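Local coordinates for ABC transporter periplasmic peptide-binding protein (Pseudoalteromonas, PDB 4QFL), which binds dipeptides in the periplasm, probably for delivery to an ABC transporter that imports them, and holds Ala-Phe in this crystal, at residues A[36-40]-A[50-54]; A[43-48]-A[181-186]; A[54-59]-A[242-246]; A[250-254]-A[265-269]. One frame throughout, in Å; residues are numbered along the deposited sequence. Where two conformers were deposited one is given.

Contact 1: residues A[36-40]-A[50-54]. With PHE (phenylalanine), chain D.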
loop_
_atom_site.group_PDB
_atom_site.type_symbol
_atom_site.label_atom_id
_atom_site.label_comp_id
_atom_site.label_asym_id
_atom_site.label_seq_id
_atom_site.Cartn_x
_atom_site.Cartn_y
_atom_site.Cartn_z
ATOM N N GLU A 36 10.911 8.899 -2.661
ATOM C CA GLU A 36 10.256 9.937 -1.870
ATOM C C GLU A 36 10.385 9.765 -0.345
ATOM O O GLU A 36 10.019 10.659 0.415
ATOM C CB GLU A 36 8.781 10.080 -2.286
ATOM C CG GLU A 36 7.826 9.002 -1.743
ATOM C CD GLU A 36 7.744 7.770 -2.619
ATOM O OE1 GLU A 36 8.605 7.585 -3.511
ATOM O OE2 GLU A 36 6.800 6.976 -2.420
ATOM N N ALA A 37 10.898 8.626 0.116
ATOM C CA ALA A 37 11.040 8.427 1.554
ATOM C C ALA A 37 12.018 7.324 1.905
ATOM O O ALA A 37 12.337 6.472 1.092
ATOM C CB ALA A 37 9.697 8.153 2.202
ATOM N N ASN A 38 12.486 7.375 3.139
ATOM C CA ASN A 38 13.353 6.371 3.712
ATOM C C ASN A 38 12.566 5.059 3.888
ATOM O O ASN A 38 11.395 5.089 4.271
ATOM C CB ASN A 38 13.827 6.950 5.050
ATOM C CG ASN A 38 14.902 6.137 5.710
ATOM O OD1 ASN A 38 14.716 5.670 6.829
ATOM N ND2 ASN A 38 16.041 5.986 5.046
ATOM N N PRO A 39 13.184 3.900 3.589
ATOM C CA PRO A 39 12.464 2.645 3.859
ATOM C C PRO A 39 12.476 2.346 5.349
ATOM O O PRO A 39 13.495 2.576 5.998
ATOM C CB PRO A 39 13.302 1.595 3.122
ATOM C CG PRO A 39 14.697 2.149 3.177
ATOM C CD PRO A 39 14.548 3.652 3.085
ATOM N N VAL A 40 11.368 1.841 5.882
ATOM C CA VAL A 40 11.244 1.600 7.323
ATOM C C VAL A 40 11.856 0.268 7.732
ATOM O O VAL A 40 12.051 -0.008 8.909
ATOM C CB VAL A 40 9.774 1.633 7.793
ATOM C CG1 VAL A 40 9.187 3.017 7.604
ATOM C CG2 VAL A 40 8.957 0.598 7.058
ATOM N N GLY A 50 3.883 2.286 0.882
ATOM C CA GLY A 50 4.325 2.078 -0.488
ATOM C C GLY A 50 5.745 2.531 -0.770
ATOM O O GLY A 50 6.452 1.905 -1.557
ATOM N N SER A 51 6.156 3.621 -0.127
ATOM C CA SER A 51 7.491 4.169 -0.294
ATOM C C SER A 51 8.548 3.125 0.020
ATOM O O SER A 51 9.541 3.019 -0.678
ATOM C CB SER A 51 7.669 5.358 0.635
ATOM O OG SER A 51 6.494 6.129 0.644
ATOM N N THR A 52 8.328 2.356 1.079
ATOM C CA THR A 52 9.262 1.312 1.461
ATOM C C THR A 52 9.182 0.132 0.521
ATOM O O THR A 52 10.202 -0.368 0.065
ATOM C CB THR A 52 9.010 0.827 2.881
ATOM O OG1 THR A 52 9.229 1.910 3.788
ATOM C CG2 THR A 52 9.964 -0.302 3.234
ATOM N N ILE A 53 7.966 -0.311 0.230
ATOM C CA ILE A 53 7.759 -1.463 -0.649
ATOM C C ILE A 53 8.287 -1.212 -2.064
ATOM O O ILE A 53 8.817 -2.120 -2.715
ATOM C CB ILE A 53 6.263 -1.865 -0.707
ATOM C CG1 ILE A 53 5.751 -2.217 0.693
ATOM C CG2 ILE A 53 6.066 -3.026 -1.648
ATOM C CD1 ILE A 53 6.568 -3.282 1.402
ATOM N N ASP A 54 8.147 0.022 -2.537
ATOM C CA ASP A 54 8.614 0.369 -3.869
ATOM C C ASP A 54 10.108 0.118 -3.965
ATOM O O ASP A 54 10.607 -0.223 -5.030
ATOM C CB ASP A 54 8.292 1.825 -4.216
ATOM C CG ASP A 54 6.886 1.999 -4.786
ATOM O OD1 ASP A 54 6.221 0.980 -5.059
ATOM O OD2 ASP A 54 6.445 3.155 -4.975
HETATM N N PHE D . -0.062 2.578 1.530
HETATM C CA PHE D . -0.134 4.030 1.654
HETATM C C PHE D . 0.783 4.678 0.642
HETATM O O PHE D . 0.480 5.743 0.115
HETATM C CB PHE D . 0.303 4.465 3.048
HETATM C CG PHE D . -0.674 4.130 4.121
HETATM C CD1 PHE D . -2.018 4.430 3.972
HETATM C CD2 PHE D . -0.252 3.523 5.282
HETATM C CE1 PHE D . -2.918 4.138 4.959
HETATM C CE2 PHE D . -1.146 3.227 6.277
HETATM C CZ PHE D . -2.484 3.530 6.118
HETATM O OXT PHE D . 1.853 4.148 0.339
HETATM O O HOH W 1 5.088 4.728 -3.224
HETATM O O HOH W 2 8.363 5.030 -5.116
HETATM O O HOH W 3 10.716 5.678 -1.086
HETATM O O HOH W 4 8.728 4.457 3.843
#
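Thr52 lies across Pro39 and Val40, its methyl CG2 3.8 Å from Pro39 CB while its hydroxyl turns to the backbone. With OG1 anti to the carbonyl carbon (chi1 -63°), that oxygen accepts the amide of Val40, N to OG1 3.0 Å, and gives its own proton to a water that in turn donates to Asn38 O. A threonine suits the spot because one branch packs and the other bonds. The loop meets the helix again where Ala37 CB packs on Ser51 CB, a small side chain against a small one, and a water joins Ala37 O to Ser51 O. Next to this pair Ser51 OG donates to Glu36 OE2, 3.2 Å away, approaching from above the carboxylate plane. Glu36 gets there by a bend at chi2 (-87°). Its OE2 is also paired in a salt bridge with Arg383, and its OE1 shares a bridging water with Asp54 OD2. The two carboxylates come as close as 4.6 Å, OE2 of Glu36 to OD2 of Asp54, and the water and the arginine probably ease their repulsion. A glutamine here would probably leave Arg383 without this charged mate and freer to shift, although Arg383 also binds the ligand. At the start of the helix Gly50 N donates to OXT of the bound phenylalanine at 2.8 Å; a CB on this residue would collide with the same oxygen. A helix N-terminus and an arginine steadied by a glutamate thus receive the peptide's C-terminal carboxylate, the anchoring site of a dipeptide-binding protein.

Contact 2: residues A[43-48]-A[181-186]. With PHE (phenylalanine), chain D; ALA (alanine), chain C.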
loop_
_atom_site.group_PDB
_atom_site.type_symbol
_atom_site.label_atom_id
_atom_site.label_comp_id
_atom_site.label_asym_id
_atom_site.label_seq_id
_atom_site.Cartn_x
_atom_site.Cartn_y
_atom_site.Cartn_z
ATOM N N ASN A 43 12.287 -5.707 5.221
ATOM C CA ASN A 43 11.327 -6.794 5.156
ATOM C C ASN A 43 9.915 -6.264 4.922
ATOM O O ASN A 43 9.354 -5.583 5.781
ATOM C CB ASN A 43 11.380 -7.620 6.439
ATOM C CG ASN A 43 10.296 -8.657 6.503
ATOM O OD1 ASN A 43 9.596 -8.913 5.520
ATOM N ND2 ASN A 43 10.149 -9.275 7.669
ATOM N N PRO A 44 9.327 -6.588 3.757
ATOM C CA PRO A 44 8.007 -6.074 3.363
ATOM C C PRO A 44 6.889 -6.436 4.340
ATOM O O PRO A 44 5.863 -5.761 4.364
ATOM C CB PRO A 44 7.759 -6.753 2.010
ATOM C CG PRO A 44 9.125 -7.084 1.498
ATOM C CD PRO A 44 9.942 -7.410 2.703
ATOM N N GLN A 45 7.089 -7.496 5.113
ATOM C CA GLN A 45 6.111 -7.962 6.096
ATOM C C GLN A 45 5.700 -6.926 7.136
ATOM O O GLN A 45 4.576 -6.949 7.632
ATOM C CB GLN A 45 6.661 -9.175 6.848
ATOM C CG GLN A 45 6.812 -10.424 6.011
ATOM C CD GLN A 45 7.182 -11.612 6.865
ATOM O OE1 GLN A 45 7.924 -11.475 7.837
ATOM N NE2 GLN A 45 6.658 -12.782 6.520
ATOM N N VAL A 46 6.621 -6.028 7.467
ATOM C CA VAL A 46 6.459 -5.167 8.626
ATOM C C VAL A 46 5.865 -3.784 8.311
ATOM O O VAL A 46 5.735 -2.935 9.196
ATOM C CB VAL A 46 7.791 -5.040 9.400
ATOM C CG1 VAL A 46 8.372 -6.427 9.691
ATOM C CG2 VAL A 46 8.785 -4.212 8.641
ATOM N N THR A 47 5.478 -3.571 7.055
ATOM C CA THR A 47 4.957 -2.279 6.650
ATOM C C THR A 47 3.836 -2.393 5.616
ATOM O O THR A 47 3.740 -3.396 4.902
ATOM C CB THR A 47 6.080 -1.428 6.051
ATOM O OG1 THR A 47 5.648 -0.071 5.962
ATOM C CG2 THR A 47 6.425 -1.925 4.665
ATOM N N THR A 48 2.986 -1.364 5.557
ATOM C CA THR A 48 2.074 -1.178 4.443
ATOM C C THR A 48 2.369 0.138 3.735
ATOM O O THR A 48 1.525 0.667 3.017
ATOM C CB THR A 48 0.611 -1.169 4.876
ATOM O OG1 THR A 48 0.388 -0.098 5.799
ATOM C CG2 THR A 48 0.248 -2.485 5.524
ATOM N N ASP A 181 2.626 -7.627 -2.370
ATOM C CA ASP A 181 4.040 -7.329 -2.171
ATOM C C ASP A 181 4.529 -7.622 -0.752
ATOM O O ASP A 181 5.735 -7.634 -0.494
ATOM C CB ASP A 181 4.312 -5.857 -2.484
ATOM C CG ASP A 181 4.018 -5.499 -3.923
ATOM O OD1 ASP A 181 4.583 -6.144 -4.830
ATOM O OD2 ASP A 181 3.213 -4.574 -4.142
ATOM N N PHE A 182 3.597 -7.827 0.172
ATOM C CA PHE A 182 3.944 -8.108 1.562
ATOM C C PHE A 182 4.247 -9.596 1.756
ATOM O O PHE A 182 4.890 -9.986 2.741
ATOM C CB PHE A 182 2.805 -7.672 2.488
ATOM C CG PHE A 182 2.230 -6.324 2.137
ATOM C CD1 PHE A 182 2.975 -5.170 2.327
ATOM C CD2 PHE A 182 0.957 -6.211 1.598
ATOM C CE1 PHE A 182 2.459 -3.944 1.990
ATOM C CE2 PHE A 182 0.438 -4.976 1.267
ATOM C CZ PHE A 182 1.185 -3.852 1.464
ATOM N N ALA A 183 3.795 -10.416 0.806
ATOM C CA ALA A 183 3.846 -11.869 0.944
ATOM C C ALA A 183 5.112 -12.494 0.363
ATOM O O ALA A 183 5.063 -13.565 -0.252
ATOM C CB ALA A 183 2.615 -12.480 0.295
ATOM N N VAL A 184 6.253 -11.842 0.557
ATOM C CA VAL A 184 7.484 -12.349 -0.046
ATOM C C VAL A 184 7.976 -13.547 0.722
ATOM O O VAL A 184 7.575 -13.765 1.864
ATOM C CB VAL A 184 8.594 -11.308 -0.066
ATOM C CG1 VAL A 184 8.140 -10.061 -0.823
ATOM C CG2 VAL A 184 9.036 -10.969 1.344
ATOM N N VAL A 185 8.853 -14.316 0.090
ATOM C CA VAL A 185 9.480 -15.471 0.729
ATOM C C VAL A 185 10.842 -15.145 1.351
ATOM O O VAL A 185 11.731 -14.611 0.677
ATOM C CB VAL A 185 9.670 -16.614 -0.279
ATOM C CG1 VAL A 185 10.414 -17.767 0.370
ATOM C CG2 VAL A 185 8.321 -17.067 -0.801
ATOM N N LEU A 186 11.002 -15.484 2.629
ATOM C CA LEU A 186 12.238 -15.205 3.359
ATOM C C LEU A 186 13.112 -16.446 3.522
ATOM O O LEU A 186 12.678 -17.558 3.238
ATOM C CB LEU A 186 11.921 -14.627 4.742
ATOM C CG LEU A 186 11.004 -13.406 4.760
ATOM C CD1 LEU A 186 10.734 -12.961 6.193
ATOM C CD2 LEU A 186 11.653 -12.308 3.981
HETATM N N PHE D . -0.062 2.578 1.530
HETATM C CA PHE D . -0.134 4.030 1.654
HETATM C C PHE D . 0.783 4.678 0.642
HETATM O O PHE D . 0.480 5.743 0.115
HETATM C CB PHE D . 0.303 4.465 3.048
HETATM C CG PHE D . -0.674 4.130 4.121
HETATM C CD1 PHE D . -2.018 4.430 3.972
HETATM C CD2 PHE D . -0.252 3.523 5.282
HETATM C CE1 PHE D . -2.918 4.138 4.959
HETATM C CE2 PHE D . -1.146 3.227 6.277
HETATM C CZ PHE D . -2.484 3.530 6.118
HETATM O OXT PHE D . 1.853 4.148 0.339
HETATM N N ALA C . -1.463 -0.263 -0.214
HETATM C CA ALA C . -0.350 0.420 0.439
HETATM C C ALA C . -0.597 1.926 0.500
HETATM O O ALA C . -1.272 2.484 -0.364
HETATM C CB ALA C . 0.964 0.118 -0.288
HETATM O O HOH W 5 5.742 -12.637 3.719
#
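One water is gripped by three groups: it accepts from Gln45 NE2, which also donates to Thr121 O, and donates to Phe182 O and to Val184 O, the last at 2.8 Å. It ties the loop 181-186 to an Asx turn, in which Asn43 OD1 takes the amide of Gln45 (OD1 to N 2.9 Å), the donor standing well above the carbonyl plane of the side chain. The amide nitrogen of the same Asn43 side chain points back almost straight, ND2 reaching OE1 of Gln45 at 3.1 Å with an N-H...O angle of 175°, and Asp204 takes ND2 as well. A leucine in place of Asn43 would probably lose the turn's side-chain acceptor and leave Gln45 OE1 without its Asn43 donor. Within this frame Leu186 CD1 packs on the Gln45 amide, 3.6 Å from its OE1, while the Pro44 ring sets CG against both methyls of Val184. A proline suits this 3-10 segment, since its fixed phi fits the turn and its ring offers an apolar surface to Val184. Phe182, with CG anti to its carbonyl carbon (chi1 -44°), carries its ring alongside the loop to Thr48, bringing an edge to Pro44 O, and stacks on Tyr142. Beyond the ring, Thr48 O accepts the amide nitrogen N of the bound phenylalanine at 2.9 Å.

Contact 3: residues A[54-59]-A[242-246]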
loop_
_atom_site.group_PDB
_atom_site.type_symbol
_atom_site.label_atom_id
_atom_site.label_comp_id
_atom_site.label_asym_id
_atom_site.label_seq_id
_atom_site.Cartn_x
_atom_site.Cartn_y
_atom_site.Cartn_z
ATOM N N ASP A 54 8.147 0.022 -2.537
ATOM C CA ASP A 54 8.614 0.369 -3.869
ATOM C C ASP A 54 10.108 0.118 -3.965
ATOM O O ASP A 54 10.607 -0.223 -5.030
ATOM C CB ASP A 54 8.292 1.825 -4.216
ATOM C CG ASP A 54 6.886 1.999 -4.786
ATOM O OD1 ASP A 54 6.221 0.980 -5.059
ATOM O OD2 ASP A 54 6.445 3.155 -4.975
ATOM N N ILE A 55 10.816 0.279 -2.847
ATOM C CA ILE A 55 12.265 0.050 -2.804
ATOM C C ILE A 55 12.630 -1.437 -2.742
ATOM O O ILE A 55 13.438 -1.905 -3.537
ATOM C CB ILE A 55 12.939 0.777 -1.610
ATOM C CG1 ILE A 55 12.720 2.280 -1.710
ATOM C CG2 ILE A 55 14.433 0.469 -1.549
ATOM C CD1 ILE A 55 13.204 3.058 -0.509
ATOM N N ILE A 56 12.022 -2.177 -1.818
ATOM C CA ILE A 56 12.531 -3.495 -1.440
ATOM C C ILE A 56 11.850 -4.730 -2.045
ATOM O O ILE A 56 12.503 -5.741 -2.274
ATOM C CB ILE A 56 12.548 -3.663 0.107
ATOM C CG1 ILE A 56 11.123 -3.679 0.659
ATOM C CG2 ILE A 56 13.368 -2.561 0.757
ATOM C CD1 ILE A 56 11.049 -3.873 2.173
ATOM N N ALA A 57 10.552 -4.658 -2.303
ATOM C CA ALA A 57 9.754 -5.862 -2.533
ATOM C C ALA A 57 10.084 -6.626 -3.813
ATOM O O ALA A 57 10.489 -7.787 -3.766
ATOM C CB ALA A 57 8.279 -5.515 -2.494
ATOM N N ASN A 58 9.913 -5.972 -4.960
ATOM C CA ASN A 58 10.152 -6.622 -6.241
ATOM C C ASN A 58 11.623 -6.739 -6.562
ATOM O O ASN A 58 11.993 -7.473 -7.474
ATOM C CB ASN A 58 9.452 -5.878 -7.384
ATOM C CG ASN A 58 7.959 -6.002 -7.324
ATOM O OD1 ASN A 58 7.239 -5.002 -7.266
ATOM N ND2 ASN A 58 7.478 -7.227 -7.331
ATOM N N GLN A 59 12.459 -6.016 -5.827
ATOM C CA GLN A 59 13.886 -6.000 -6.117
ATOM C C GLN A 59 14.657 -7.100 -5.391
ATOM O O GLN A 59 15.477 -7.784 -5.988
ATOM C CB GLN A 59 14.482 -4.628 -5.813
ATOM C CG GLN A 59 14.167 -3.559 -6.860
ATOM C CD GLN A 59 12.687 -3.286 -7.010
ATOM O OE1 GLN A 59 12.034 -2.797 -6.084
ATOM N NE2 GLN A 59 12.145 -3.597 -8.179
ATOM N N LEU A 242 21.917 -0.702 -8.753
ATOM C CA LEU A 242 20.700 0.048 -8.526
ATOM C C LEU A 242 20.897 0.838 -7.248
ATOM O O LEU A 242 21.084 0.251 -6.180
ATOM C CB LEU A 242 19.534 -0.908 -8.312
ATOM C CG LEU A 242 18.360 -0.868 -9.281
ATOM C CD1 LEU A 242 17.269 -1.804 -8.754
ATOM C CD2 LEU A 242 17.846 0.559 -9.433
ATOM N N VAL A 243 20.869 2.163 -7.347
ATOM C CA VAL A 243 20.911 2.996 -6.162
ATOM C C VAL A 243 19.598 3.764 -6.053
ATOM O O VAL A 243 19.079 4.261 -7.050
ATOM C CB VAL A 243 22.091 3.996 -6.201
ATOM C CG1 VAL A 243 22.278 4.649 -4.838
ATOM C CG2 VAL A 243 23.373 3.300 -6.635
ATOM N N TYR A 244 19.055 3.821 -4.840
ATOM C CA TYR A 244 17.941 4.706 -4.516
ATOM C C TYR A 244 18.461 5.938 -3.776
ATOM O O TYR A 244 19.152 5.829 -2.758
ATOM C CB TYR A 244 16.899 3.993 -3.656
ATOM C CG TYR A 244 16.186 2.875 -4.354
ATOM C CD1 TYR A 244 16.759 1.616 -4.450
ATOM C CD2 TYR A 244 14.947 3.076 -4.929
ATOM C CE1 TYR A 244 16.115 0.588 -5.095
ATOM C CE2 TYR A 244 14.292 2.051 -5.587
ATOM C CZ TYR A 244 14.881 0.807 -5.657
ATOM O OH TYR A 244 14.240 -0.221 -6.295
ATOM N N ASP A 245 18.124 7.107 -4.305
ATOM C CA ASP A 245 18.520 8.373 -3.718
ATOM C C ASP A 245 17.333 8.879 -2.921
ATOM O O ASP A 245 16.333 9.291 -3.491
ATOM C CB ASP A 245 18.878 9.355 -4.836
ATOM C CG ASP A 245 19.294 10.715 -4.321
ATOM O OD1 ASP A 245 18.980 11.033 -3.164
ATOM O OD2 ASP A 245 19.928 11.476 -5.085
ATOM N N ILE A 246 17.429 8.815 -1.603
ATOM C CA ILE A 246 16.316 9.223 -0.755
ATOM C C ILE A 246 16.168 10.737 -0.720
ATOM O O ILE A 246 16.965 11.438 -0.100
ATOM C CB ILE A 246 16.491 8.709 0.657
ATOM C CG1 ILE A 246 16.727 7.201 0.629
ATOM C CG2 ILE A 246 15.276 9.052 1.489
ATOM C CD1 ILE A 246 15.633 6.441 -0.023
HETATM O O HOH W 6 11.527 0.561 -7.328
#
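Ile55 lays its CG2 methyl over the centre of the Tyr244 ring, 3.9 Å from the centroid and 11° off the normal, a textbook CH-pi contact. Being beta-branched, the isoleucine can offer CG2 to the ring and still send CD1 on toward Ile246, whose own CD1 lies 4.2 Å away. The tyrosine runs past it in the opposite direction and brings its hydroxyl over the helix, where Gln59 CG sits 3.4 Å from OH; the same CG touches Leu242 CD1 at 4.0 Å. A water at the ring edge, in its plane, joins Tyr244 OH at 3.0 Å to Asp54 O, to which it donates. Residues 54-59 of helix 50-60 run nearly antiparallel to residues 242-246 (161°), with these segment axes 10.7 Å apart, and so pack on a sheet face, as expected for the alpha/beta architecture of solute-binding proteins. Alternate strand residues, Leu242, Tyr244 and Ile246, supply the helix-facing side chains. Strand 241-246 itself is flanked by strand 30-35, parallel to it, and strand 223-228, antiparallel; from the latter Val224 touches both Ile55 and Tyr244. Tyr33 meets the Tyr244 ring at an oblique angle, and Leu529 packs on both Tyr244 and Leu242. Asp54, one turn in from the helix start, is tied through OD1 to the backbone N of Ile527.

Contact 4: residues A[250-254]-A[265-269]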
loop_
_atom_site.group_PDB
_atom_site.type_symbol
_atom_site.label_atom_id
_atom_site.label_comp_id
_atom_site.label_asym_id
_atom_site.label_seq_id
_atom_site.Cartn_x
_atom_site.Cartn_y
_atom_site.Cartn_z
ATOM N N GLY A 250 9.641 16.854 -3.246
ATOM C CA GLY A 250 9.181 16.591 -4.601
ATOM C C GLY A 250 9.883 17.377 -5.698
ATOM O O GLY A 250 10.290 16.827 -6.714
ATOM N N THR A 251 10.030 18.673 -5.506
ATOM C CA THR A 251 10.654 19.490 -6.533
ATOM C C THR A 251 12.142 19.175 -6.688
ATOM O O THR A 251 12.701 19.311 -7.777
ATOM C CB THR A 251 10.407 20.991 -6.277
ATOM O OG1 THR A 251 10.954 21.367 -5.007
ATOM C CG2 THR A 251 8.905 21.262 -6.263
ATOM N N THR A 252 12.780 18.740 -5.610
ATOM C CA THR A 252 14.176 18.331 -5.679
ATOM C C THR A 252 14.345 17.064 -6.524
ATOM O O THR A 252 15.349 16.898 -7.215
ATOM C CB THR A 252 14.763 18.102 -4.271
ATOM O OG1 THR A 252 14.609 19.293 -3.500
ATOM C CG2 THR A 252 16.243 17.748 -4.337
ATOM N N ARG A 253 13.368 16.163 -6.462
ATOM C CA ARG A 253 13.415 14.962 -7.294
ATOM C C ARG A 253 13.285 15.365 -8.748
ATOM O O ARG A 253 13.949 14.812 -9.611
ATOM C CB ARG A 253 12.334 13.961 -6.895
ATOM C CG ARG A 253 12.491 13.437 -5.454
ATOM C CD ARG A 253 11.740 12.122 -5.238
ATOM N NE ARG A 253 10.303 12.266 -5.451
ATOM C CZ ARG A 253 9.473 12.828 -4.577
ATOM N NH1 ARG A 253 9.930 13.295 -3.426
ATOM N NH2 ARG A 253 8.182 12.917 -4.858
ATOM N N ILE A 254 12.459 16.371 -9.011
ATOM C CA ILE A 254 12.358 16.932 -10.350
ATOM C C ILE A 254 13.704 17.525 -10.762
ATOM O O ILE A 254 14.211 17.241 -11.844
ATOM C CB ILE A 254 11.286 18.043 -10.433
ATOM C CG1 ILE A 254 9.916 17.493 -10.065
ATOM C CG2 ILE A 254 11.239 18.654 -11.847
ATOM C CD1 ILE A 254 9.365 16.561 -11.072
ATOM N N THR A 265 12.365 9.084 -11.372
ATOM C CA THR A 265 11.794 9.919 -10.329
ATOM C C THR A 265 10.423 9.437 -9.897
ATOM O O THR A 265 9.476 9.435 -10.668
ATOM C CB THR A 265 11.688 11.385 -10.772
ATOM O OG1 THR A 265 12.960 12.012 -10.605
ATOM C CG2 THR A 265 10.683 12.119 -9.922
ATOM N N ALA A 266 10.341 9.020 -8.644
ATOM C CA ALA A 266 9.091 8.581 -8.056
ATOM C C ALA A 266 8.157 9.759 -7.884
ATOM O O ALA A 266 8.583 10.859 -7.530
ATOM C CB ALA A 266 9.356 7.923 -6.703
ATOM N N HIS A 267 6.881 9.512 -8.146
ATOM C CA HIS A 267 5.827 10.487 -7.904
ATOM C C HIS A 267 6.243 11.906 -8.274
ATOM O O HIS A 267 6.431 12.740 -7.389
ATOM C CB HIS A 267 5.399 10.443 -6.432
ATOM C CG HIS A 267 4.993 9.080 -5.961
ATOM N ND1 HIS A 267 3.720 8.588 -6.126
ATOM C CD2 HIS A 267 5.696 8.107 -5.332
ATOM C CE1 HIS A 267 3.650 7.369 -5.621
ATOM N NE2 HIS A 267 4.833 7.057 -5.123
ATOM N N PRO A 268 6.391 12.184 -9.584
ATOM C CA PRO A 268 6.746 13.534 -10.037
ATOM C C PRO A 268 5.701 14.571 -9.627
ATOM O O PRO A 268 4.502 14.313 -9.688
ATOM C CB PRO A 268 6.802 13.393 -11.559
ATOM C CG PRO A 268 6.012 12.181 -11.867
ATOM C CD PRO A 268 6.238 11.259 -10.717
ATOM N N SER A 269 6.163 15.740 -9.201
ATOM C CA SER A 269 5.262 16.805 -8.772
ATOM C C SER A 269 4.422 17.358 -9.928
ATOM O O SER A 269 4.952 17.779 -10.956
ATOM C CB SER A 269 6.050 17.936 -8.110
ATOM O OG SER A 269 6.742 17.478 -6.962
HETATM O O HOH W 7 8.700 14.814 -7.743
#
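The first turn of helix 250-258 meets the end of strand 264-266 and the turn that follows it, and Arg253 is the side chain that joins them. Its chain bends at chi3 (-61°), which brings the guanidinium round to lie edge-on to two successive carbonyls. NE donates to Ala266 O at 3.0 Å and NH2 to His267 O at 3.1 Å, both acceptors lying close to the guanidinium plane; NH2 adds a weak bond to Ala266 O. His267 has a positive phi of 40°, a backbone turn that accompanies the presentation of both oxygens to one arginine. Gly250 CA lies over one face of the guanidinium, toward its rim. NH1 is used as well, donating to Thr247 O just ahead of the helix.

The backbone carbonyl of Arg253 takes part too. Thr265 OG1 donates to Arg253 O at 3.1 Å, coming from above the carbonyl plane, and its methyl CG2 rests 3.9 Å from Arg253 CB, a division of labour that suits threonine on a strand facing a helix. Farther along, Ile254 CD1 packs beside Pro268 CB at 4.1 Å. A water donates to both Gly250 O and His267 O, linking helix and turn once more. The arginine, almost certainly charged, spends N-H groups from all three of its nitrogens on neutral backbone carbonyls, which probably fixes the turn by the direction and number of its bonds, in a contact that is only partly buried.

Contacts 1, 2 and 3 are buried, whereas contact 4, its centre about 19 Å from the centre of the chain, is only partly so. Helix 50-60 serves contacts 1 and 3, which share Asp54, and its Ile53 packs on Pro44, Thr47 and Asp181 of contact 2. Contacts 1 and 2 both reach the bound phenylalanine, through a backbone amide in one and a backbone carbonyl in the other. Their chemistry mixes water and polar side chains with packing; contact 3, between helix and sheet, is mainly apolar, and contact 4 relies on an arginine. Glu36 of contact 1 touches Ala266, His267 and Arg253 of contact 4, while contacts 2 and 4 stay apart.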